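Local coordinates for protein serine--tRNA ligase (Pyrococcus horikoshii, PDB 2DQ0) that probably charges tRNA(Ser) with serine in an ATP-dependent reaction, and probably also attaches serine to tRNA(Sec), at residues L13-L18 and W29-L34; L106-H111 and V351-Y356; P112-G117 and I343-L348. All blocks are in the same frame, centred on the assembly; numbering follows the deposited sequence.

Contact 1 of 3, residues L13-L18 and W29-L34; sequences LVKNDL and WVDEIL
Lys15 NZ meets Asp31 OD2 at 2.7 Å and forms a salt bridge. The ammonium approaches on the syn side of the carboxylate, 32° out of its plane. A second, weak hydrogen bond runs from Lys15 NZ to Asp31 OD1 at 3.0 Å, so both oxygens share the one ammonium group. The two side chains cross at about a right angle. Lys15 is extended beyond CG, and its methylenes pass over Val30 on the way to the charge. Lys15 CG packs on Val30 CG2 at 3.5 Å, and Lys15 CE on Val30 CB at 3.6 Å. Val30 has CG1 anti to the backbone N (chi1 -174°), which turns that methyl to Val14 CG1 at 4.0 Å. The other methyl, CG2, faces Val14 CG2 and Leu18 CD2. Segments 13-18 and 29-34, on helices 11-21 and 28-65, run roughly antiparallel, 149° between their directions. Pro11 also touches Val30. The second helix goes on into the N-terminal arm, which is involved in tRNA binding. An ion pair thus borders a small aliphatic core. Lys15 serves both, with its chain on the apolar patch and its charge on exposed Asp31.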
ATOM      1  N   LEU A  13      29.333  21.756 -20.908  1.00 52.59           N
ATOM      2  CA  LEU A  13      28.019  22.127 -20.403  1.00 49.55           C
ATOM      3  C   LEU A  13      27.592  21.149 -19.319  1.00 55.42           C
ATOM      4  O   LEU A  13      27.092  21.550 -18.272  1.00 59.13           O
ATOM      5  CB  LEU A  13      26.998  22.113 -21.538  1.00 52.31           C
ATOM      6  CG  LEU A  13      25.496  22.353 -21.309  1.00 54.10           C
ATOM      7  CD1 LEU A  13      24.877  21.155 -20.657  1.00 57.62           C
ATOM      8  CD2 LEU A  13      25.277  23.586 -20.473  1.00 63.57           C
ATOM      9  N   VAL A  14      27.803  19.863 -19.568  1.00 56.27           N
ATOM     10  CA  VAL A  14      27.422  18.850 -18.605  1.00 66.79           C
ATOM     11  C   VAL A  14      28.360  18.804 -17.384  1.00 68.35           C
ATOM     12  O   VAL A  14      27.918  18.532 -16.259  1.00 68.99           O
ATOM     13  CB  VAL A  14      27.276  17.453 -19.297  1.00 63.83           C
ATOM     14  CG1 VAL A  14      28.358  17.260 -20.307  1.00 74.46           C
ATOM     15  CG2 VAL A  14      27.312  16.339 -18.262  1.00 60.58           C
ATOM     16  N   LYS A  15      29.640  19.094 -17.587  1.00 66.39           N
ATOM     17  CA  LYS A  15      30.568  19.103 -16.461  1.00 62.99           C
ATOM     18  C   LYS A  15      30.256  20.263 -15.521  1.00 66.08           C
ATOM     19  O   LYS A  15      30.247  20.106 -14.299  1.00 64.48           O
ATOM     20  CB  LYS A  15      32.010  19.248 -16.935  1.00 59.55           C
ATOM     21  CG  LYS A  15      32.538  18.063 -17.707  1.00 65.29           C
ATOM     22  CD  LYS A  15      34.016  18.228 -17.997  1.00 54.39           C
ATOM     23  CE  LYS A  15      34.538  17.033 -18.758  1.00 58.03           C
ATOM     24  NZ  LYS A  15      36.016  16.977 -18.744  1.00 55.20           N
ATOM     25  N   ASN A  16      30.011  21.436 -16.091  1.00 63.64           N
ATOM     26  CA  ASN A  16      29.724  22.602 -15.271  1.00 66.66           C
ATOM     27  C   ASN A  16      28.405  22.467 -14.518  1.00 67.98           C
ATOM     28  O   ASN A  16      28.262  23.000 -13.409  1.00 66.76           O
ATOM     29  CB  ASN A  16      29.709  23.886 -16.119  1.00 60.07           C
ATOM     30  CG  ASN A  16      31.093  24.260 -16.647  1.00 62.05           C
ATOM     31  OD1 ASN A  16      32.117  23.942 -16.037  1.00 56.68           O
ATOM     32  ND2 ASN A  16      31.122  24.953 -17.782  1.00 61.99           N
ATOM     33  N   ASP A  17      27.444  21.757 -15.108  1.00 61.62           N
ATOM     34  CA  ASP A  17      26.160  21.600 -14.444  1.00 59.00           C
ATOM     35  C   ASP A  17      26.372  20.665 -13.255  1.00 60.83           C
ATOM     36  O   ASP A  17      25.849  20.897 -12.159  1.00 47.83           O
ATOM     37  CB  ASP A  17      25.116  21.035 -15.407  1.00 56.10           C
ATOM     38  CG  ASP A  17      23.703  21.550 -15.106  1.00 60.68           C
ATOM     39  OD1 ASP A  17      22.817  20.731 -14.802  1.00 62.42           O
ATOM     40  OD2 ASP A  17      23.480  22.778 -15.179  1.00 60.66           O
ATOM     41  N   LEU A  18      27.159  19.618 -13.485  1.00 58.35           N
ATOM     42  CA  LEU A  18      27.493  18.650 -12.452  1.00 55.58           C
ATOM     43  C   LEU A  18      28.095  19.392 -11.269  1.00 62.41           C
ATOM     44  O   LEU A  18      27.865  19.030 -10.114  1.00 64.89           O
ATOM     45  CB  LEU A  18      28.507  17.658 -12.994  1.00 52.56           C
ATOM     46  CG  LEU A  18      28.050  16.225 -13.261  1.00 64.27           C
ATOM     47  CD1 LEU A  18      26.629  16.187 -13.788  1.00 59.35           C
ATOM     48  CD2 LEU A  18      29.025  15.582 -14.227  1.00 49.01           C
ATOM     49  N   TRP A  29      33.312  11.588 -15.220  1.00 72.61           N
ATOM     50  CA  TRP A  29      32.570  10.634 -16.038  1.00 69.27           C
ATOM     51  C   TRP A  29      32.366  11.105 -17.473  1.00 66.44           C
ATOM     52  O   TRP A  29      32.280  10.296 -18.391  1.00 60.82           O
ATOM     53  CB  TRP A  29      31.200  10.378 -15.418  1.00 71.19           C
ATOM     54  CG  TRP A  29      31.168   9.391 -14.312  1.00 68.73           C
ATOM     55  CD1 TRP A  29      32.220   8.706 -13.777  1.00 69.11           C
ATOM     56  CD2 TRP A  29      30.000   8.917 -13.646  1.00 69.50           C
ATOM     57  NE1 TRP A  29      31.777   7.825 -12.822  1.00 62.29           N
ATOM     58  CE2 TRP A  29      30.416   7.935 -12.720  1.00 66.58           C
ATOM     59  CE3 TRP A  29      28.634   9.224 -13.746  1.00 70.51           C
ATOM     60  CZ2 TRP A  29      29.518   7.258 -11.898  1.00 60.83           C
ATOM     61  CZ3 TRP A  29      27.738   8.547 -12.929  1.00 69.57           C
ATOM     62  CH2 TRP A  29      28.185   7.575 -12.017  1.00 64.28           C
ATOM     63  N   VAL A  30      32.260  12.416 -17.657  1.00 66.00           N
ATOM     64  CA  VAL A  30      32.048  12.964 -18.985  1.00 63.97           C
ATOM     65  C   VAL A  30      33.141  12.510 -19.943  1.00 68.29           C
ATOM     66  O   VAL A  30      32.862  12.136 -21.084  1.00 65.11           O
ATOM     67  CB  VAL A  30      32.028  14.478 -18.945  1.00 61.56           C
ATOM     68  CG1 VAL A  30      31.666  15.039 -20.328  1.00 62.96           C
ATOM     69  CG2 VAL A  30      31.048  14.928 -17.893  1.00 59.32           C
ATOM     70  N   ASP A  31      34.383  12.528 -19.471  1.00 67.01           N
ATOM     71  CA  ASP A  31      35.502  12.123 -20.299  1.00 66.62           C
ATOM     72  C   ASP A  31      35.493  10.622 -20.466  1.00 66.70           C
ATOM     73  O   ASP A  31      35.834  10.103 -21.540  1.00 63.89           O
ATOM     74  CB  ASP A  31      36.836  12.562 -19.681  1.00 71.94           C
ATOM     75  CG  ASP A  31      36.994  14.072 -19.636  1.00 69.31           C
ATOM     76  OD1 ASP A  31      36.754  14.738 -20.663  1.00 61.95           O
ATOM     77  OD2 ASP A  31      37.367  14.590 -18.566  1.00 79.89           O
ATOM     78  N   GLU A  32      35.101   9.920 -19.407  1.00 62.36           N
ATOM     79  CA  GLU A  32      35.063   8.474 -19.472  1.00 60.95           C
ATOM     80  C   GLU A  32      34.077   7.997 -20.544  1.00 58.93           C
ATOM     81  O   GLU A  32      34.412   7.136 -21.359  1.00 59.54           O
ATOM     82  CB  GLU A  32      34.710   7.891 -18.107  1.00 57.05           C
ATOM     83  CG  GLU A  32      34.729   6.351 -18.045  1.00 73.30           C
ATOM     84  CD  GLU A  32      36.041   5.711 -18.533  1.00 72.94           C
ATOM     85  OE1 GLU A  32      37.074   6.401 -18.595  1.00 64.93           O
ATOM     86  OE2 GLU A  32      36.039   4.498 -18.842  1.00 76.38           O
ATOM     87  N   ILE A  33      32.879   8.564 -20.566  1.00 54.39           N
ATOM     88  CA  ILE A  33      31.895   8.142 -21.551  1.00 63.57           C
ATOM     89  C   ILE A  33      32.374   8.540 -22.945  1.00 63.92           C
ATOM     90  O   ILE A  33      32.094   7.856 -23.940  1.00 62.70           O
ATOM     91  CB  ILE A  33      30.485   8.746 -21.262  1.00 62.28           C
ATOM     92  CG1 ILE A  33      30.407  10.176 -21.769  1.00 74.41           C
ATOM     93  CG2 ILE A  33      30.197   8.738 -19.743  1.00 62.15           C
ATOM     94  CD1 ILE A  33      29.176  10.916 -21.279  1.00 95.07           C
ATOM     95  N   LEU A  34      33.118   9.639 -23.012  1.00 62.71           N
ATOM     96  CA  LEU A  34      33.637  10.103 -24.292  1.00 62.86           C
ATOM     97  C   LEU A  34      34.670   9.155 -24.894  1.00 61.06           C
ATOM     98  O   LEU A  34      34.578   8.808 -26.077  1.00 56.14           O
ATOM     99  CB  LEU A  34      34.237  11.500 -24.152  1.00 58.09           C
ATOM    100  CG  LEU A  34      33.195  12.618 -24.125  1.00 65.85           C
ATOM    101  CD1 LEU A  34      33.898  13.963 -24.026  1.00 64.52           C
ATOM    102  CD2 LEU A  34      32.334  12.556 -25.369  1.00 53.92           C
TER

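Contact 2 of 3, residues L106-H111 and V351-Y356; sequences LPNITH and VAAKKY
Ala353 CB lies against the backbone oxygen of Ile109, with Ala353 CB to Ile109 O at 3.6 Å. Asn108 CB sits near two carbonyls of the other segment, at 3.6 Å from Val351 O and 3.8 Å from Ala352 O. The touching parts of the two segments run almost parallel, 4° apart. One hydrogen bond joins them, from His111 N to Ala353 O at 3.0 Å with an N-H...O angle of 163°. The donor stands 38° above the carbonyl plane. Thr110 CA adds a CA-H...O contact to the same oxygen, Ala353 O, at 3.4 Å. The polar ends turn to other partners. Thr110 OG1 bonds Asp17 of helix 11-21, and His111 ND1 accepts from Ser113 N. The imidazole also meets Trp317 edge to face. Lys354 is fully extended, and its NZ bonds Tyr356 OH at 2.9 Å as well as Ser113 OG. Val351 comes close to Glu254, a predicted serine-binding residue, and its side chain is about 9 Å from the bound seryl-adenylate analogue. The linker leaving the long helical arm is thus laid beside the residues that lead into strand 354-362, in the largely antiparallel sheet of the class II synthetase core.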
ATOM      1  N   LEU A 106      23.509   9.786 -14.363  1.00 50.23           N
ATOM      2  CA  LEU A 106      23.813  11.208 -14.446  1.00 49.46           C
ATOM      3  C   LEU A 106      22.508  11.998 -14.320  1.00 46.48           C
ATOM      4  O   LEU A 106      21.499  11.648 -14.911  1.00 51.83           O
ATOM      5  CB  LEU A 106      24.544  11.527 -15.757  1.00 49.52           C
ATOM      6  CG  LEU A 106      26.014  11.070 -15.815  1.00 56.60           C
ATOM      7  CD1 LEU A 106      26.568  11.269 -17.220  1.00 58.23           C
ATOM      8  CD2 LEU A 106      26.844  11.856 -14.797  1.00 51.48           C
ATOM      9  N   PRO A 107      22.511  13.064 -13.521  1.00 44.57           N
ATOM     10  CA  PRO A 107      21.290  13.848 -13.356  1.00 47.52           C
ATOM     11  C   PRO A 107      20.936  14.696 -14.550  1.00 50.53           C
ATOM     12  O   PRO A 107      21.798  15.055 -15.343  1.00 48.88           O
ATOM     13  CB  PRO A 107      21.591  14.706 -12.125  1.00 44.68           C
ATOM     14  CG  PRO A 107      23.024  14.993 -12.283  1.00 50.82           C
ATOM     15  CD  PRO A 107      23.600  13.621 -12.704  1.00 46.79           C
ATOM     16  N   ASN A 108      19.654  15.036 -14.647  1.00 56.45           N
ATOM     17  CA  ASN A 108      19.166  15.859 -15.733  1.00 56.37           C
ATOM     18  C   ASN A 108      19.895  17.194 -15.701  1.00 58.04           C
ATOM     19  O   ASN A 108      20.272  17.679 -14.637  1.00 56.78           O
ATOM     20  CB  ASN A 108      17.661  16.096 -15.602  1.00 51.76           C
ATOM     21  CG  ASN A 108      17.011  16.420 -16.942  1.00 56.84           C
ATOM     22  OD1 ASN A 108      15.790  16.547 -17.047  1.00 61.03           O
ATOM     23  ND2 ASN A 108      17.837  16.548 -17.979  1.00 53.95           N
ATOM     24  N   ILE A 109      20.111  17.765 -16.882  1.00 57.03           N
ATOM     25  CA  ILE A 109      20.768  19.044 -16.995  1.00 48.46           C
ATOM     26  C   ILE A 109      19.755  20.066 -16.511  1.00 52.40           C
ATOM     27  O   ILE A 109      18.586  20.024 -16.905  1.00 46.92           O
ATOM     28  CB  ILE A 109      21.142  19.348 -18.452  1.00 52.50           C
ATOM     29  CG1 ILE A 109      22.046  18.244 -18.996  1.00 50.64           C
ATOM     30  CG2 ILE A 109      21.862  20.697 -18.539  1.00 54.84           C
ATOM     31  CD1 ILE A 109      23.330  18.088 -18.230  1.00 35.85           C
ATOM     32  N   THR A 110      20.205  20.975 -15.647  1.00 52.01           N
ATOM     33  CA  THR A 110      19.333  22.004 -15.097  1.00 50.70           C
ATOM     34  C   THR A 110      19.038  23.080 -16.125  1.00 56.15           C
ATOM     35  O   THR A 110      19.838  23.341 -17.030  1.00 57.33           O
ATOM     36  CB  THR A 110      19.966  22.713 -13.871  1.00 47.63           C
ATOM     37  OG1 THR A 110      21.042  23.555 -14.309  1.00 47.11           O
ATOM     38  CG2 THR A 110      20.496  21.692 -12.862  1.00 49.80           C
ATOM     39  N   HIS A 111      17.881  23.707 -15.959  1.00 58.06           N
ATOM     40  CA  HIS A 111      17.453  24.787 -16.818  1.00 58.72           C
ATOM     41  C   HIS A 111      18.197  26.064 -16.412  1.00 66.12           C
ATOM     42  O   HIS A 111      18.622  26.231 -15.256  1.00 58.26           O
ATOM     43  CB  HIS A 111      15.950  24.994 -16.683  1.00 57.78           C
ATOM     44  CG  HIS A 111      15.397  26.019 -17.623  1.00 72.56           C
ATOM     45  ND1 HIS A 111      15.554  27.374 -17.422  1.00 69.13           N
ATOM     46  CD2 HIS A 111      14.702  25.886 -18.779  1.00 67.04           C
ATOM     47  CE1 HIS A 111      14.973  28.030 -18.410  1.00 61.77           C
ATOM     48  NE2 HIS A 111      14.448  27.151 -19.245  1.00 65.53           N
ATOM     49  N   VAL A 351      16.071  13.885 -11.136  1.00 55.55           N
ATOM     50  CA  VAL A 351      15.079  13.864 -12.190  1.00 50.96           C
ATOM     51  C   VAL A 351      14.684  15.187 -12.820  1.00 55.23           C
ATOM     52  O   VAL A 351      14.514  15.270 -14.037  1.00 57.61           O
ATOM     53  CB  VAL A 351      13.801  13.160 -11.701  1.00 46.54           C
ATOM     54  CG1 VAL A 351      12.895  12.875 -12.885  1.00 36.26           C
ATOM     55  CG2 VAL A 351      14.170  11.876 -10.966  1.00 37.46           C
ATOM     56  N   ALA A 352      14.555  16.230 -12.012  1.00 50.79           N
ATOM     57  CA  ALA A 352      14.104  17.499 -12.554  1.00 50.89           C
ATOM     58  C   ALA A 352      15.133  18.397 -13.210  1.00 51.00           C
ATOM     59  O   ALA A 352      16.320  18.361 -12.894  1.00 51.08           O
ATOM     60  CB  ALA A 352      13.371  18.276 -11.471  1.00 46.99           C
ATOM     61  N   ALA A 353      14.649  19.196 -14.149  1.00 50.21           N
ATOM     62  CA  ALA A 353      15.473  20.185 -14.829  1.00 54.81           C
ATOM     63  C   ALA A 353      15.260  21.485 -14.045  1.00 51.71           C
ATOM     64  O   ALA A 353      16.162  22.301 -13.915  1.00 60.68           O
ATOM     65  CB  ALA A 353      15.012  20.368 -16.268  1.00 58.75           C
ATOM     66  N   LYS A 354      14.045  21.662 -13.534  1.00 51.63           N
ATOM     67  CA  LYS A 354      13.666  22.831 -12.742  1.00 53.86           C
ATOM     68  C   LYS A 354      12.532  22.400 -11.814  1.00 56.35           C
ATOM     69  O   LYS A 354      11.679  21.581 -12.193  1.00 56.94           O
ATOM     70  CB  LYS A 354      13.200  23.978 -13.640  1.00 42.99           C
ATOM     71  CG  LYS A 354      12.793  25.217 -12.876  1.00 49.53           C
ATOM     72  CD  LYS A 354      12.387  26.349 -13.795  1.00 56.25           C
ATOM     73  CE  LYS A 354      12.162  27.641 -13.042  1.00 60.58           C
ATOM     74  NZ  LYS A 354      11.858  28.748 -13.999  1.00 69.39           N
ATOM     75  N   LYS A 355      12.519  22.943 -10.601  1.00 54.94           N
ATOM     76  CA  LYS A 355      11.495  22.567  -9.640  1.00 46.14           C
ATOM     77  C   LYS A 355      10.970  23.705  -8.773  1.00 49.27           C
ATOM     78  O   LYS A 355      11.740  24.537  -8.284  1.00 54.60           O
ATOM     79  CB  LYS A 355      12.039  21.442  -8.755  1.00 37.33           C
ATOM     80  CG  LYS A 355      11.112  20.997  -7.630  1.00 50.66           C
ATOM     81  CD  LYS A 355      11.295  19.517  -7.303  1.00 48.97           C
ATOM     82  CE  LYS A 355      12.666  19.169  -6.762  1.00 57.21           C
ATOM     83  NZ  LYS A 355      12.932  17.694  -6.905  1.00 61.92           N
ATOM     84  N   TYR A 356       9.650  23.745  -8.599  1.00 48.99           N
ATOM     85  CA  TYR A 356       9.021  24.746  -7.743  1.00 50.58           C
ATOM     86  C   TYR A 356       8.394  24.010  -6.567  1.00 47.52           C
ATOM     87  O   TYR A 356       7.799  22.954  -6.744  1.00 54.60           O
ATOM     88  CB  TYR A 356       7.915  25.500  -8.469  1.00 51.10           C
ATOM     89  CG  TYR A 356       8.362  26.436  -9.553  1.00 57.14           C
ATOM     90  CD1 TYR A 356       7.722  26.441 -10.787  1.00 57.32           C
ATOM     91  CD2 TYR A 356       9.378  27.364  -9.334  1.00 60.94           C
ATOM     92  CE1 TYR A 356       8.074  27.349 -11.778  1.00 66.74           C
ATOM     93  CE2 TYR A 356       9.744  28.284 -10.326  1.00 63.13           C
ATOM     94  CZ  TYR A 356       9.078  28.267 -11.546  1.00 67.18           C
ATOM     95  OH  TYR A 356       9.391  29.173 -12.530  1.00 70.94           O
TER

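Contact 3 of 3, residues P112-G117 and I343-L348; sequences PSVPVG and ICTGDL
Thr345 and Gly117 meet in the closely packed part of this contact, while Val116 lies on its solvent side. Gly117 N donates to Thr345 OG1 at 3.1 Å, with an N-H...O angle of 160°. The same hydroxyl also bonds Lys20 O of helix 11-21, which ties a third element to the pair. Thr345 OG1 sits between the backbone N and the carbonyl carbon (chi1 49°), and this places it in front of the Gly117 amide. Next to this bond, Thr345 N donates to Pro115 O at 3.0 Å, nearly along the C=O axis. Cys344 CA makes a CA-H...O contact to the same Pro115 oxygen. A further bond, from Gly346 N to Gly117 O, is weak and strongly bent, at 121°. Apolar groups fill in around these bonds. Val114 CG2 packs on Thr345 CG2 at 3.4 Å, the two side chains crossing obliquely, and it also faces the backbone of Ile343. The Pro115 ring meets Cys344, with Pro115 CG 4.2 Å from Cys344 CB. Cys344 SG lies against Gly117 CA at 3.6 Å.

The outer side is thinner. The CB of exposed Val116 is directed away from the other segment as a whole, yet its CG1 still comes within 3.5 Å of Thr345 OG1. Gly346 has little surface against the other segment, and the weak bond is its polar link across it. Asn123 backs the loop of residues 343-348 through Cys344 N and the Asp347 carboxylate. Backbone groups and one threonine hydroxyl carry most of the polar chemistry. Because Thr345 OG1 takes the Gly117 N-H, its own proton can go to Lys20 O, so this one hydroxyl links two loops and a helix.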
ATOM      1  N   PRO A 112      18.389  26.980 -17.373  1.00 71.60           N
ATOM      2  CA  PRO A 112      19.091  28.229 -17.076  1.00 67.90           C
ATOM      3  C   PRO A 112      18.438  29.039 -15.959  1.00 66.67           C
ATOM      4  O   PRO A 112      19.120  29.771 -15.247  1.00 63.78           O
ATOM      5  CB  PRO A 112      19.057  28.947 -18.411  1.00 64.80           C
ATOM      6  CG  PRO A 112      19.197  27.805 -19.371  1.00 62.76           C
ATOM      7  CD  PRO A 112      18.196  26.831 -18.825  1.00 65.19           C
ATOM      8  N   SER A 113      17.126  28.886 -15.791  1.00 59.87           N
ATOM      9  CA  SER A 113      16.404  29.635 -14.773  1.00 60.44           C
ATOM     10  C   SER A 113      16.584  29.153 -13.340  1.00 61.56           C
ATOM     11  O   SER A 113      16.197  29.858 -12.399  1.00 57.55           O
ATOM     12  CB  SER A 113      14.901  29.695 -15.108  1.00 58.92           C
ATOM     13  OG  SER A 113      14.308  28.411 -15.148  1.00 69.04           O
ATOM     14  N   VAL A 114      17.150  27.966 -13.148  1.00 57.49           N
ATOM     15  CA  VAL A 114      17.319  27.502 -11.782  1.00 54.81           C
ATOM     16  C   VAL A 114      18.542  28.148 -11.201  1.00 54.61           C
ATOM     17  O   VAL A 114      19.633  28.075 -11.774  1.00 56.22           O
ATOM     18  CB  VAL A 114      17.391  25.922 -11.641  1.00 53.63           C
ATOM     19  CG1 VAL A 114      17.366  25.260 -12.986  1.00 51.28           C
ATOM     20  CG2 VAL A 114      18.628  25.485 -10.837  1.00 42.91           C
ATOM     21  N   PRO A 115      18.366  28.820 -10.054  1.00 57.85           N
ATOM     22  CA  PRO A 115      19.414  29.527  -9.311  1.00 55.78           C
ATOM     23  C   PRO A 115      20.474  28.570  -8.802  1.00 55.95           C
ATOM     24  O   PRO A 115      20.165  27.417  -8.513  1.00 58.22           O
ATOM     25  CB  PRO A 115      18.642  30.181  -8.173  1.00 56.72           C
ATOM     26  CG  PRO A 115      17.506  29.214  -7.937  1.00 64.45           C
ATOM     27  CD  PRO A 115      17.075  28.900  -9.345  1.00 59.52           C
ATOM     28  N   VAL A 116      21.716  29.038  -8.694  1.00 56.32           N
ATOM     29  CA  VAL A 116      22.796  28.185  -8.201  1.00 57.16           C
ATOM     30  C   VAL A 116      22.885  28.226  -6.681  1.00 58.14           C
ATOM     31  O   VAL A 116      22.727  29.276  -6.068  1.00 61.93           O
ATOM     32  CB  VAL A 116      24.151  28.584  -8.797  1.00 54.29           C
ATOM     33  CG1 VAL A 116      25.219  27.548  -8.401  1.00 48.72           C
ATOM     34  CG2 VAL A 116      24.030  28.676 -10.311  1.00 41.09           C
ATOM     35  N   GLY A 117      23.133  27.066  -6.079  1.00 60.41           N
ATOM     36  CA  GLY A 117      23.207  26.989  -4.633  1.00 55.46           C
ATOM     37  C   GLY A 117      23.747  25.674  -4.108  1.00 58.94           C
ATOM     38  O   GLY A 117      23.899  24.692  -4.841  1.00 55.54           O
ATOM     39  N   ILE A 343      13.756  25.959  -6.522  1.00 52.72           N
ATOM     40  CA  ILE A 343      14.797  25.173  -5.921  1.00 51.52           C
ATOM     41  C   ILE A 343      16.089  25.299  -6.674  1.00 52.91           C
ATOM     42  O   ILE A 343      16.101  25.248  -7.902  1.00 58.85           O
ATOM     43  CB  ILE A 343      14.326  23.730  -5.817  1.00 57.61           C
ATOM     44  CG1 ILE A 343      13.161  23.708  -4.821  1.00 57.89           C
ATOM     45  CG2 ILE A 343      15.491  22.792  -5.424  1.00 49.34           C
ATOM     46  CD1 ILE A 343      12.473  22.393  -4.750  1.00 84.78           C
ATOM     47  N   CYS A 344      17.170  25.468  -5.918  1.00 54.14           N
ATOM     48  CA  CYS A 344      18.500  25.644  -6.478  1.00 54.19           C
ATOM     49  C   CYS A 344      19.161  24.353  -6.948  1.00 56.68           C
ATOM     50  O   CYS A 344      18.691  23.246  -6.655  1.00 53.54           O
ATOM     51  CB  CYS A 344      19.409  26.406  -5.486  1.00 54.92           C
ATOM     52  SG  CYS A 344      19.954  25.558  -3.957  1.00 59.82           S
ATOM     53  N   THR A 345      20.251  24.523  -7.693  1.00 53.46           N
ATOM     54  CA  THR A 345      20.992  23.416  -8.269  1.00 62.97           C
ATOM     55  C   THR A 345      21.382  22.326  -7.286  1.00 68.38           C
ATOM     56  O   THR A 345      21.248  21.132  -7.599  1.00 71.74           O
ATOM     57  CB  THR A 345      22.269  23.918  -8.992  1.00 66.02           C
ATOM     58  OG1 THR A 345      22.989  24.805  -8.129  1.00 65.09           O
ATOM     59  CG2 THR A 345      21.911  24.644 -10.296  1.00 58.87           C
ATOM     60  N   GLY A 346      21.851  22.736  -6.105  1.00 68.70           N
ATOM     61  CA  GLY A 346      22.276  21.782  -5.090  1.00 63.47           C
ATOM     62  C   GLY A 346      21.174  21.047  -4.339  1.00 63.02           C
ATOM     63  O   GLY A 346      21.406  19.983  -3.767  1.00 61.65           O
ATOM     64  N   ASP A 347      19.965  21.589  -4.341  1.00 59.88           N
ATOM     65  CA  ASP A 347      18.871  20.947  -3.629  1.00 58.60           C
ATOM     66  C   ASP A 347      17.858  20.434  -4.633  1.00 60.91           C
ATOM     67  O   ASP A 347      16.742  20.073  -4.264  1.00 64.39           O
ATOM     68  CB  ASP A 347      18.217  21.976  -2.698  1.00 62.49           C
ATOM     69  CG  ASP A 347      17.267  21.352  -1.698  1.00 64.58           C
ATOM     70  OD1 ASP A 347      17.618  20.295  -1.122  1.00 65.95           O
ATOM     71  OD2 ASP A 347      16.181  21.936  -1.475  1.00 61.56           O
ATOM     72  N   LEU A 348      18.256  20.374  -5.901  1.00 59.37           N
ATOM     73  CA  LEU A 348      17.332  19.972  -6.945  1.00 56.57           C
ATOM     74  C   LEU A 348      16.992  18.500  -7.161  1.00 60.17           C
ATOM     75  O   LEU A 348      15.824  18.169  -7.420  1.00 66.36           O
ATOM     76  CB  LEU A 348      17.749  20.597  -8.278  1.00 53.32           C
ATOM     77  CG  LEU A 348      16.740  20.394  -9.426  1.00 59.41           C
ATOM     78  CD1 LEU A 348      15.336  20.791  -8.959  1.00 30.03           C
ATOM     79  CD2 LEU A 348      17.172  21.204 -10.669  1.00 52.61           C
TER

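In the fold
Contact 1 holds two helices at the base of the N-terminal arm, whereas contacts 2 and 3 lay the linker after helix 72-103 against the catalytic core. Contact 1 is a mostly buried aliphatic patch edged by an exposed ion pair. The other two are partly buried and polar: one backbone bond in contact 2, and in contact 3 two, one weak, plus one to a threonine hydroxyl. Contact 3 lies farther from the centre of the chain than contact 2. It is also nested within the loop that contact 2 closes, and Lys355 joins them through bonds with Ile343 and Leu348. Contacts 1 and 2 also touch where Trp29 packs on Leu106 and Leu13 on Ile109. Contacts 1 and 3 do not touch.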